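Side-chain contacts in Slr1951 protein (Synechocystis sp., PDB 3HX1), which is of unknown function but carries an FHA domain, a fold that in many relatives recognises phosphothreonine peptides: residues A[13-16]-A[21-24]; A[42-47]-A[106-111]; A[31-36]-A[73-78]; A[38-43]-A[50-55]. One frame throughout, in Å; residues are numbered along the deposited sequence.

Overall arrangement
Slr1951 folds as an FHA beta sandwich of two sheets. From the N terminus, interaction 1 closes a tight hairpin between strands 11-18 and 21-27, at one edge of the first sheet. It is complete before any other contact opens. Interaction 3 then ties strand 31-35 to the loop 73-78 and so closes a longer loop of the second sheet. Interaction 4, between 38-43 and 50-55, is nested inside that loop. Interaction 2 starts at 42-47, sharing I42 and R43 with interaction 4, and runs on to 106-111. It therefore crosses interaction 3, and it bridges the two sheets. Interactions 3 and 4 lie close together, on the same side of the chain's centre.

Interaction 1: A[13-16]-A[21-24]; sequences ILII and GRRE
R23 takes up a chi1 of 77°, with CG between its backbone N and carbonyl carbon, and its chain bends again at chi3. I16 sets CG2 anti to its own backbone N. These turns lay the R23 side chain alongside I16, both pointing the same way. I16 CG2 comes over one face of the R23 guanidinium, offset toward the rim, and lies 3.9 Å from R23 NH2. That same nitrogen probably bonds the carbonyl O of R43, though the modelled distance is too short to be trusted. The group may thus be held from beyond the hairpin as well as by the methyl over its face.

On the other face of the sheet, I15 and E24 lie side by side. I15 CG1 meets E24 CG at 3.8 Å. I15 CG2 touches R22 CG at 3.7 Å, where the two chains cross obliquely. I13 CG2 reaches E24 OE1 at 3.7 Å. That carboxylate oxygen forms a salt bridge with R115, on strand 109-115.

Two backbone bonds join I16 and R23 as a hydrogen-bonded antiparallel pair. I16 N donates to R23 O over 2.8 Å. R23 N returns a bond of 2.8 Å to I16 O. I15 and E24 form the next, non-hydrogen-bonded pair. G21 has backbone angles that favour glycine. This is a tight beta hairpin at the edge of the six-stranded antiparallel sheet of an FHA beta sandwich.

Interaction 2: A[42-47]-A[106-111]; sequences IRIKSQ and PQVSVR
I44 N bonds the carbonyl O of G35, a probable backbone hydrogen bond that fixes I44 beside strand 31-35. From there its side chain turns inward to V108 and V110. No hydrogen bond crosses between 42-47 and 106-111. The contact is apolar and buried, and it joins the two sheets of the FHA beta sandwich. One side is the chain just after strand 42-43. The other runs into strand 109-115.

The main touch is methyl to methyl. I44 CG2 and V108 CG2 stand 3.3 Å apart, a short separation whose exact value is doubtful at this resolution. With CG1 at chi1 -81° in I44 and 62° in V108, CG2 falls anti to the backbone N in each. The two side chains cross at about a right angle, so they meet at these branches rather than lying along each other. V110 supports the second branch of I44 more loosely. I44 CG1 is 4.5 Å from V110 CG1.

Other residues fill in around this centre. I34 and V49 pack on I44. I16 and I102 pack on V110, which brings the strands on both flanks of 109-115 into the same layer. At the loop end, the bond from CA to CB of S46 is directed at 106-111. S46 OG stands 4.5 Å from V108 CG1, too far to count as a touch, while the backbone N of F48 gives S46 OG a hydrogen bond.

Interaction 3: A[31-36]-A[73-78]; sequences FYTIGR and GDEDGQ
F31, T33 and E75 make the whole contact across these segments, and E75 is the piece in the middle. The apolar touches come first. E75 CG approaches F31 CZ at 3.6 Å. The T33 and E75 side chains cross at about a right angle, and T33 CG2 lies 3.8 Å from E75 CG. F31 puts CG anti to its backbone N, chi1 -177°, which carries the ring out to E75.

The carboxylate forms the second group. E75 OE2 sits 3.5 Å from F31 CE2, with the ring and carboxylate planes 40° apart. E75 OE1 meets the T33 CG2 methyl at 3.7 Å. No hydrogen bond crosses here. Replacing F31 by alanine would probably strip E75 CG of its aromatic neighbour and set the carboxylate freer to turn.

Polar bonds shape the loop itself. Residues D74 to G77 make a type I turn, with G77 N bonded to D74 O over 2.9 Å. D74 N also bonds Q78 O, at 2.7 Å. D74 OD1 takes the Q78 N hydrogen from above the carboxylate plane, at 2.9 Å, and a weak bond from D76 N. V55 and V57 pack on F31 from the neighbouring strand 54-58. The loop is a type I turn with a G1 beta bulge at G77, folded against a strand of the second FHA sheet.

Interaction 4: A[38-43]-A[50-55]; sequences PRADIR and SRIHAV
The R39 guanidinium has I52 CG1 over one face, offset toward the rim, with R39 CZ 4.0 Å from I52 CG1. R51 CB approaches the same group obliquely, 3.5 Å from R39 NH2. The guanidinium of R51 is turned almost square to that of R39, at 89°. The two charged groups do not touch. The H53 ring is held at its edge. S50 N donates to H53 ND1 in the ring plane, over 3.2 Å and nearly straight. H53 NE2 bonds the carbonyl O of G83, so both ring nitrogens are engaged and the ring's rotation is fixed.

I52 carries most of the apolar contact. Its CG1 lies anti to the carbonyl carbon, and chi2 of -73° then folds CD1 toward A40. I52 CD1 meets A40 CB at 3.8 Å. It also touches A40 N at 3.7 Å. The R39 and I52 side chains cross at about a right angle. An alanine in place of I52 is likely to open a gap beside the A40 methyl and take away the apolar support under the R39 guanidinium.

The sequence S50-R51-I52-H53 fits the Ser-x-x-His motif of FHA domains, whose serine in relatives takes part in binding phosphate. S50 may act in the same way in this protein. D74 packs against I52 from the loop after strand 68-72. H53 and A54 form a classic beta bulge opposite I34, where strand 54-58 begins alongside strand 31-35. T33, on that strand, packs against A40, just before strand 42-43 joins 31-35 in parallel.

Interaction 1: A[13-16]-A[21-24]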
loop_
_atom_site.group_PDB
_atom_site.type_symbol
_atom_site.label_atom_id
_atom_site.label_comp_id
_atom_site.label_asym_id
_atom_site.label_seq_id
_atom_site.Cartn_x
_atom_site.Cartn_y
_atom_site.Cartn_z
ATOM N N ILE A 13 3.753 -10.039 3.890
ATOM C CA ILE A 13 4.826 -9.403 3.134
ATOM C C ILE A 13 4.311 -8.456 2.064
ATOM O O ILE A 13 3.418 -8.800 1.287
ATOM C CB ILE A 13 5.728 -10.447 2.443
ATOM C CG1 ILE A 13 6.397 -11.347 3.485
ATOM C CG2 ILE A 13 6.785 -9.748 1.609
ATOM C CD1 ILE A 13 7.195 -10.598 4.528
ATOM N N LEU A 14 4.901 -7.268 2.017
ATOM C CA LEU A 14 4.516 -6.262 1.043
ATOM C C LEU A 14 5.662 -6.025 0.054
ATOM O O LEU A 14 6.719 -5.514 0.446
ATOM C CB LEU A 14 4.181 -4.953 1.769
ATOM C CG LEU A 14 3.124 -4.053 1.133
ATOM C CD1 LEU A 14 1.821 -4.836 0.997
ATOM C CD2 LEU A 14 2.913 -2.809 1.981
ATOM N N ILE A 15 5.467 -6.404 -1.211
ATOM C CA ILE A 15 6.491 -6.180 -2.228
ATOM C C ILE A 15 6.242 -4.809 -2.856
ATOM O O ILE A 15 5.266 -4.602 -3.586
ATOM C CB ILE A 15 6.460 -7.254 -3.342
ATOM C CG1 ILE A 15 6.664 -8.643 -2.738
ATOM C CG2 ILE A 15 7.551 -6.972 -4.378
ATOM C CD1 ILE A 15 5.399 -9.251 -2.195
ATOM N N ILE A 16 7.131 -3.870 -2.568
ATOM C CA ILE A 16 7.001 -2.512 -3.074
ATOM C C ILE A 16 7.909 -2.221 -4.260
ATOM O O ILE A 16 9.106 -2.520 -4.237
ATOM C CB ILE A 16 7.309 -1.492 -1.955
ATOM C CG1 ILE A 16 6.328 -1.701 -0.798
ATOM C CG2 ILE A 16 7.231 -0.063 -2.503
ATOM C CD1 ILE A 16 6.714 -0.992 0.459
ATOM N N GLY A 21 13.372 1.017 -6.765
ATOM C CA GLY A 21 13.481 -0.383 -7.117
ATOM C C GLY A 21 12.451 -1.244 -6.413
ATOM O O GLY A 21 11.525 -0.736 -5.786
ATOM N N ARG A 22 12.605 -2.558 -6.511
ATOM C CA ARG A 22 11.667 -3.470 -5.879
ATOM C C ARG A 22 12.235 -3.950 -4.543
ATOM O O ARG A 22 13.377 -4.416 -4.486
ATOM C CB ARG A 22 11.401 -4.658 -6.813
ATOM C CG ARG A 22 10.421 -5.652 -6.248
ATOM C CD ARG A 22 10.121 -6.833 -7.180
ATOM N NE ARG A 22 9.448 -6.430 -8.414
ATOM C CZ ARG A 22 10.075 -6.097 -9.539
ATOM N NH1 ARG A 22 11.404 -6.110 -9.613
ATOM N NH2 ARG A 22 9.367 -5.750 -10.605
ATOM N N ARG A 23 11.454 -3.829 -3.468
ATOM C CA ARG A 23 11.925 -4.271 -2.149
ATOM C C ARG A 23 10.787 -4.869 -1.342
ATOM O O ARG A 23 9.620 -4.647 -1.647
ATOM C CB ARG A 23 12.500 -3.109 -1.362
ATOM C CG ARG A 23 11.430 -2.198 -0.777
ATOM C CD ARG A 23 12.054 -1.049 -0.024
ATOM N NE ARG A 23 11.427 0.215 -0.383
ATOM C CZ ARG A 23 10.290 0.662 0.131
ATOM N NH1 ARG A 23 9.640 -0.047 1.044
ATOM N NH2 ARG A 23 9.801 1.821 -0.278
ATOM N N GLU A 24 11.128 -5.619 -0.299
ATOM C CA GLU A 24 10.114 -6.246 0.540
ATOM C C GLU A 24 10.029 -5.664 1.949
ATOM O O GLU A 24 11.035 -5.309 2.559
ATOM C CB GLU A 24 10.347 -7.755 0.616
ATOM C CG GLU A 24 9.703 -8.532 -0.521
ATOM C CD GLU A 24 9.992 -10.023 -0.451
ATOM O OE1 GLU A 24 10.220 -10.541 0.662
ATOM O OE2 GLU A 24 9.974 -10.682 -1.512
#

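Interaction 2: A[42-47]-A[106-111]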
loop_
_atom_site.group_PDB
_atom_site.type_symbol
_atom_site.label_atom_id
_atom_site.label_comp_id
_atom_site.label_asym_id
_atom_site.label_seq_id
_atom_site.Cartn_x
_atom_site.Cartn_y
_atom_site.Cartn_z
ATOM N N ILE A 42 5.440 3.653 5.636
ATOM C CA ILE A 42 6.016 2.898 4.524
ATOM C C ILE A 42 6.192 3.846 3.350
ATOM O O ILE A 42 5.219 4.257 2.735
ATOM C CB ILE A 42 5.090 1.746 4.116
ATOM C CG1 ILE A 42 4.925 0.781 5.298
ATOM C CG2 ILE A 42 5.657 1.031 2.904
ATOM C CD1 ILE A 42 3.875 -0.278 5.097
ATOM N N ARG A 43 7.425 4.209 3.030
ATOM C CA ARG A 43 7.626 5.146 1.943
ATOM C C ARG A 43 7.535 4.525 0.585
ATOM O O ARG A 43 8.132 3.482 0.335
ATOM C CB ARG A 43 8.978 5.858 2.058
ATOM C CG ARG A 43 9.072 6.792 3.244
ATOM C CD ARG A 43 10.362 7.594 3.217
ATOM N NE ARG A 43 10.387 8.590 2.150
ATOM C CZ ARG A 43 11.392 9.438 1.939
ATOM N NH1 ARG A 43 12.468 9.422 2.718
ATOM N NH2 ARG A 43 11.317 10.315 0.951
ATOM N N ILE A 44 6.752 5.157 -0.284
ATOM C CA ILE A 44 6.626 4.716 -1.661
ATOM C C ILE A 44 7.153 5.899 -2.460
ATOM O O ILE A 44 6.436 6.872 -2.702
ATOM C CB ILE A 44 5.177 4.426 -2.076
ATOM C CG1 ILE A 44 4.746 3.032 -1.608
ATOM C CG2 ILE A 44 5.083 4.433 -3.591
ATOM C CD1 ILE A 44 4.777 2.837 -0.145
ATOM N N LYS A 45 8.422 5.802 -2.842
ATOM C CA LYS A 45 9.121 6.846 -3.575
ATOM C C LYS A 45 8.655 7.052 -5.010
ATOM O O LYS A 45 8.945 6.233 -5.888
ATOM C CB LYS A 45 10.620 6.540 -3.565
ATOM C CG LYS A 45 11.494 7.524 -4.331
ATOM C CD LYS A 45 12.918 6.979 -4.460
ATOM C CE LYS A 45 13.819 7.897 -5.268
ATOM N NZ LYS A 45 15.110 7.226 -5.611
ATOM N N SER A 46 7.941 8.159 -5.230
ATOM C CA SER A 46 7.432 8.553 -6.544
ATOM C C SER A 46 6.712 9.880 -6.456
ATOM O O SER A 46 6.240 10.267 -5.392
ATOM C CB SER A 46 6.455 7.525 -7.116
ATOM O OG SER A 46 6.083 7.895 -8.434
ATOM N N GLN A 47 6.619 10.566 -7.590
ATOM C CA GLN A 47 5.952 11.863 -7.654
ATOM C C GLN A 47 4.461 11.688 -7.881
ATOM O O GLN A 47 3.682 12.607 -7.652
ATOM C CB GLN A 47 6.534 12.704 -8.784
ATOM C CG GLN A 47 6.483 12.031 -10.147
ATOM C CD GLN A 47 6.834 12.988 -11.274
ATOM O OE1 GLN A 47 7.731 13.822 -11.137
ATOM N NE2 GLN A 47 6.134 12.865 -12.398
ATOM N N PRO A 106 1.547 5.909 -11.997
ATOM C CA PRO A 106 2.338 5.417 -13.137
ATOM C C PRO A 106 3.649 4.798 -12.643
ATOM O O PRO A 106 4.447 5.455 -11.957
ATOM C CB PRO A 106 2.593 6.682 -13.958
ATOM C CG PRO A 106 1.369 7.516 -13.688
ATOM C CD PRO A 106 1.159 7.317 -12.196
ATOM N N GLN A 107 3.847 3.523 -12.967
ATOM C CA GLN A 107 5.070 2.806 -12.608
ATOM C C GLN A 107 5.212 2.404 -11.130
ATOM O O GLN A 107 6.247 1.875 -10.733
ATOM C CB GLN A 107 6.294 3.642 -13.014
ATOM C CG GLN A 107 7.496 2.820 -13.432
ATOM C CD GLN A 107 7.310 2.218 -14.807
ATOM O OE1 GLN A 107 6.265 1.634 -15.105
ATOM N NE2 GLN A 107 8.322 2.354 -15.657
ATOM N N VAL A 108 4.197 2.635 -10.305
ATOM C CA VAL A 108 4.321 2.275 -8.889
ATOM C C VAL A 108 3.176 1.418 -8.353
ATOM O O VAL A 108 2.019 1.651 -8.655
ATOM C CB VAL A 108 4.467 3.531 -8.023
ATOM C CG1 VAL A 108 3.237 4.411 -8.156
ATOM C CG2 VAL A 108 4.694 3.130 -6.586
ATOM N N SER A 109 3.519 0.443 -7.514
ATOM C CA SER A 109 2.552 -0.523 -7.006
ATOM C C SER A 109 3.064 -1.404 -5.869
ATOM O O SER A 109 4.270 -1.577 -5.722
ATOM C CB SER A 109 2.200 -1.445 -8.155
ATOM O OG SER A 109 3.297 -2.323 -8.409
ATOM N N VAL A 110 2.143 -1.980 -5.092
ATOM C CA VAL A 110 2.514 -2.879 -4.007
ATOM C C VAL A 110 1.768 -4.200 -4.126
ATOM O O VAL A 110 0.542 -4.228 -4.290
ATOM C CB VAL A 110 2.209 -2.288 -2.601
ATOM C CG1 VAL A 110 2.969 -0.988 -2.400
ATOM C CG2 VAL A 110 0.718 -2.087 -2.420
ATOM N N ARG A 111 2.516 -5.295 -4.066
ATOM C CA ARG A 111 1.917 -6.612 -4.132
ATOM C C ARG A 111 1.897 -7.136 -2.717
ATOM O O ARG A 111 2.788 -6.829 -1.927
ATOM C CB ARG A 111 2.738 -7.557 -5.009
ATOM C CG ARG A 111 2.607 -7.307 -6.498
ATOM C CD ARG A 111 2.963 -8.558 -7.294
ATOM N NE ARG A 111 2.111 -9.693 -6.938
ATOM C CZ ARG A 111 2.539 -10.778 -6.297
ATOM N NH1 ARG A 111 3.813 -10.881 -5.940
ATOM N NH2 ARG A 111 1.692 -11.762 -6.010
#

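Interaction 3: A[31-36]-A[73-78]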
loop_
_atom_site.group_PDB
_atom_site.type_symbol
_atom_site.label_atom_id
_atom_site.label_comp_id
_atom_site.label_asym_id
_atom_site.label_seq_id
_atom_site.Cartn_x
_atom_site.Cartn_y
_atom_site.Cartn_z
ATOM N N PHE A 31 -1.602 -0.469 12.197
ATOM C CA PHE A 31 -1.929 0.649 11.329
ATOM C C PHE A 31 -0.647 1.107 10.633
ATOM O O PHE A 31 0.421 1.152 11.242
ATOM C CB PHE A 31 -2.508 1.778 12.183
ATOM C CG PHE A 31 -2.962 2.976 11.402
ATOM C CD1 PHE A 31 -4.244 3.035 10.868
ATOM C CD2 PHE A 31 -2.114 4.059 11.225
ATOM C CE1 PHE A 31 -4.673 4.161 10.170
ATOM C CE2 PHE A 31 -2.533 5.188 10.529
ATOM C CZ PHE A 31 -3.816 5.239 10.001
ATOM N N TYR A 32 -0.754 1.433 9.350
ATOM C CA TYR A 32 0.396 1.890 8.583
ATOM C C TYR A 32 -0.034 2.963 7.605
ATOM O O TYR A 32 -0.978 2.760 6.847
ATOM C CB TYR A 32 0.993 0.746 7.768
ATOM C CG TYR A 32 1.856 -0.240 8.514
ATOM C CD1 TYR A 32 3.103 0.129 9.020
ATOM C CD2 TYR A 32 1.460 -1.571 8.645
ATOM C CE1 TYR A 32 3.942 -0.811 9.625
ATOM C CE2 TYR A 32 2.289 -2.518 9.246
ATOM C CZ TYR A 32 3.528 -2.135 9.736
ATOM O OH TYR A 32 4.347 -3.084 10.315
ATOM N N THR A 33 0.637 4.109 7.616
ATOM C CA THR A 33 0.313 5.144 6.642
ATOM C C THR A 33 1.280 4.870 5.507
ATOM O O THR A 33 2.370 4.341 5.729
ATOM C CB THR A 33 0.548 6.575 7.165
ATOM O OG1 THR A 33 1.882 6.688 7.675
ATOM C CG2 THR A 33 -0.455 6.914 8.252
ATOM N N ILE A 34 0.886 5.219 4.293
ATOM C CA ILE A 34 1.724 4.968 3.137
ATOM C C ILE A 34 1.792 6.206 2.270
ATOM O O ILE A 34 0.777 6.876 2.056
ATOM C CB ILE A 34 1.140 3.823 2.303
ATOM C CG1 ILE A 34 1.078 2.549 3.145
ATOM C CG2 ILE A 34 1.968 3.611 1.059
ATOM C CD1 ILE A 34 0.340 1.422 2.469
ATOM N N GLY A 35 2.983 6.512 1.761
ATOM C CA GLY A 35 3.126 7.682 0.919
ATOM C C GLY A 35 4.563 7.987 0.568
ATOM O O GLY A 35 5.473 7.276 0.994
ATOM N N ARG A 36 4.764 9.056 -0.198
ATOM C CA ARG A 36 6.094 9.460 -0.634
ATOM C C ARG A 36 6.881 10.285 0.388
ATOM O O ARG A 36 8.096 10.450 0.256
ATOM C CB ARG A 36 5.997 10.256 -1.941
ATOM C CG ARG A 36 5.443 11.671 -1.813
ATOM C CD ARG A 36 5.767 12.448 -3.085
ATOM N NE ARG A 36 5.388 13.854 -3.017
ATOM C CZ ARG A 36 4.358 14.381 -3.676
ATOM N NH1 ARG A 36 3.602 13.617 -4.454
ATOM N NH2 ARG A 36 4.084 15.677 -3.567
ATOM N N GLY A 73 -6.447 7.681 0.741
ATOM C CA GLY A 73 -6.375 8.962 1.436
ATOM C C GLY A 73 -5.546 8.952 2.708
ATOM O O GLY A 73 -5.232 7.883 3.237
ATOM N N ASP A 74 -5.182 10.134 3.200
ATOM C CA ASP A 74 -4.382 10.215 4.432
ATOM C C ASP A 74 -5.234 10.009 5.678
ATOM O O ASP A 74 -6.424 9.695 5.580
ATOM C CB ASP A 74 -3.617 11.549 4.536
ATOM C CG ASP A 74 -4.501 12.763 4.323
ATOM O OD1 ASP A 74 -5.669 12.750 4.770
ATOM O OD2 ASP A 74 -4.012 13.745 3.717
ATOM N N GLU A 75 -4.623 10.169 6.848
ATOM C CA GLU A 75 -5.331 9.979 8.115
ATOM C C GLU A 75 -6.491 10.954 8.322
ATOM O O GLU A 75 -7.453 10.644 9.022
ATOM C CB GLU A 75 -4.349 10.083 9.284
ATOM C CG GLU A 75 -3.507 8.832 9.513
ATOM C CD GLU A 75 -2.504 9.009 10.642
ATOM O OE1 GLU A 75 -1.503 9.733 10.438
ATOM O OE2 GLU A 75 -2.722 8.435 11.733
ATOM N N ASP A 76 -6.394 12.136 7.723
ATOM C CA ASP A 76 -7.459 13.129 7.832
ATOM C C ASP A 76 -8.619 12.719 6.940
ATOM O O ASP A 76 -9.711 13.285 7.021
ATOM C CB ASP A 76 -6.965 14.512 7.401
ATOM C CG ASP A 76 -6.863 15.473 8.559
ATOM O OD1 ASP A 76 -5.973 15.281 9.412
ATOM O OD2 ASP A 76 -7.683 16.412 8.622
ATOM N N GLY A 77 -8.373 11.736 6.079
ATOM C CA GLY A 77 -9.412 11.266 5.187
ATOM C C GLY A 77 -9.354 11.961 3.852
ATOM O O GLY A 77 -10.275 11.829 3.044
ATOM N N GLN A 78 -8.285 12.715 3.614
ATOM C CA GLN A 78 -8.148 13.391 2.332
ATOM C C GLN A 78 -7.450 12.468 1.349
ATOM O O GLN A 78 -6.356 11.961 1.611
ATOM C CB GLN A 78 -7.362 14.695 2.463
ATOM C CG GLN A 78 -7.186 15.420 1.128
ATOM C CD GLN A 78 -7.135 16.932 1.276
ATOM O OE1 GLN A 78 -6.323 17.466 2.030
ATOM N NE2 GLN A 78 -8.005 17.629 0.551
#

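Interaction 4: A[38-43]-A[50-55]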
loop_
_atom_site.group_PDB
_atom_site.type_symbol
_atom_site.label_atom_id
_atom_site.label_comp_id
_atom_site.label_asym_id
_atom_site.label_seq_id
_atom_site.Cartn_x
_atom_site.Cartn_y
_atom_site.Cartn_z
ATOM N N PRO A 38 8.522 11.446 4.173
ATOM C CA PRO A 38 9.250 10.800 5.270
ATOM C C PRO A 38 8.296 10.541 6.436
ATOM O O PRO A 38 8.579 9.716 7.293
ATOM C CB PRO A 38 10.316 11.829 5.627
ATOM C CG PRO A 38 10.610 12.468 4.324
ATOM C CD PRO A 38 9.216 12.675 3.751
ATOM N N ARG A 39 7.171 11.257 6.458
ATOM C CA ARG A 39 6.156 11.098 7.515
ATOM C C ARG A 39 5.535 9.701 7.493
ATOM O O ARG A 39 5.305 9.096 8.541
ATOM C CB ARG A 39 5.023 12.122 7.346
ATOM C CG ARG A 39 5.171 13.440 8.093
ATOM C CD ARG A 39 3.911 14.291 7.911
ATOM N NE ARG A 39 3.642 14.570 6.496
ATOM C CZ ARG A 39 2.433 14.809 5.985
ATOM N NH1 ARG A 39 1.360 14.804 6.766
ATOM N NH2 ARG A 39 2.295 15.057 4.687
ATOM N N ALA A 40 5.253 9.212 6.291
ATOM C CA ALA A 40 4.642 7.900 6.083
ATOM C C ALA A 40 5.444 6.752 6.686
ATOM O O ALA A 40 6.669 6.733 6.607
ATOM C CB ALA A 40 4.439 7.652 4.569
ATOM N N ASP A 41 4.740 5.788 7.273
ATOM C CA ASP A 41 5.382 4.623 7.869
ATOM C C ASP A 41 6.088 3.807 6.788
ATOM O O ASP A 41 7.201 3.331 6.990
ATOM C CB ASP A 41 4.340 3.759 8.571
ATOM C CG ASP A 41 3.587 4.523 9.650
ATOM O OD1 ASP A 41 4.212 4.891 10.674
ATOM O OD2 ASP A 41 2.368 4.762 9.473
ATOM N N ILE A 42 5.440 3.653 5.636
ATOM C CA ILE A 42 6.016 2.898 4.524
ATOM C C ILE A 42 6.192 3.846 3.350
ATOM O O ILE A 42 5.219 4.257 2.735
ATOM C CB ILE A 42 5.090 1.746 4.116
ATOM C CG1 ILE A 42 4.925 0.781 5.298
ATOM C CG2 ILE A 42 5.657 1.031 2.904
ATOM C CD1 ILE A 42 3.875 -0.278 5.097
ATOM N N ARG A 43 7.425 4.209 3.030
ATOM C CA ARG A 43 7.626 5.146 1.943
ATOM C C ARG A 43 7.535 4.525 0.585
ATOM O O ARG A 43 8.132 3.482 0.335
ATOM C CB ARG A 43 8.978 5.858 2.058
ATOM C CG ARG A 43 9.072 6.792 3.244
ATOM C CD ARG A 43 10.362 7.594 3.217
ATOM N NE ARG A 43 10.387 8.590 2.150
ATOM C CZ ARG A 43 11.392 9.438 1.939
ATOM N NH1 ARG A 43 12.468 9.422 2.718
ATOM N NH2 ARG A 43 11.317 10.315 0.951
ATOM N N SER A 50 1.038 10.605 -3.390
ATOM C CA SER A 50 0.866 11.715 -2.460
ATOM C C SER A 50 1.762 11.525 -1.234
ATOM O O SER A 50 2.264 10.421 -0.981
ATOM C CB SER A 50 -0.598 11.806 -2.014
ATOM O OG SER A 50 -1.448 12.047 -3.120
ATOM N N ARG A 51 1.961 12.601 -0.479
ATOM C CA ARG A 51 2.791 12.531 0.718
ATOM C C ARG A 51 2.324 11.392 1.592
ATOM O O ARG A 51 3.144 10.629 2.103
ATOM C CB ARG A 51 2.756 13.868 1.454
ATOM C CG ARG A 51 3.549 14.900 0.672
ATOM C CD ARG A 51 3.551 16.276 1.286
ATOM N NE ARG A 51 4.477 17.128 0.553
ATOM C CZ ARG A 51 4.626 18.430 0.760
ATOM N NH1 ARG A 51 3.897 19.040 1.687
ATOM N NH2 ARG A 51 5.506 19.117 0.037
ATOM N N ILE A 52 1.005 11.289 1.746
ATOM C CA ILE A 52 0.367 10.220 2.511
ATOM C C ILE A 52 -0.763 9.790 1.582
ATOM O O ILE A 52 -1.809 10.436 1.515
ATOM C CB ILE A 52 -0.245 10.712 3.845
ATOM C CG1 ILE A 52 0.831 11.325 4.746
ATOM C CG2 ILE A 52 -0.918 9.543 4.543
ATOM C CD1 ILE A 52 1.793 10.321 5.394
ATOM N N HIS A 53 -0.532 8.695 0.865
ATOM C CA HIS A 53 -1.473 8.177 -0.125
ATOM C C HIS A 53 -2.579 7.262 0.397
ATOM O O HIS A 53 -3.680 7.234 -0.153
ATOM C CB HIS A 53 -0.686 7.440 -1.207
ATOM C CG HIS A 53 -1.385 7.383 -2.525
ATOM N ND1 HIS A 53 -1.103 8.256 -3.557
ATOM C CD2 HIS A 53 -2.353 6.549 -2.987
ATOM C CE1 HIS A 53 -1.861 7.961 -4.600
ATOM N NE2 HIS A 53 -2.627 6.929 -4.280
ATOM N N ALA A 54 -2.295 6.498 1.441
ATOM C CA ALA A 54 -3.301 5.599 1.964
ATOM C C ALA A 54 -2.946 5.093 3.352
ATOM O O ALA A 54 -1.955 5.526 3.944
ATOM C CB ALA A 54 -3.465 4.432 1.014
ATOM N N VAL A 55 -3.774 4.186 3.869
ATOM C CA VAL A 55 -3.537 3.584 5.173
ATOM C C VAL A 55 -3.900 2.101 5.165
ATOM O O VAL A 55 -4.760 1.658 4.406
ATOM C CB VAL A 55 -4.346 4.279 6.287
ATOM C CG1 VAL A 55 -3.952 5.734 6.379
ATOM C CG2 VAL A 55 -5.834 4.131 6.013
#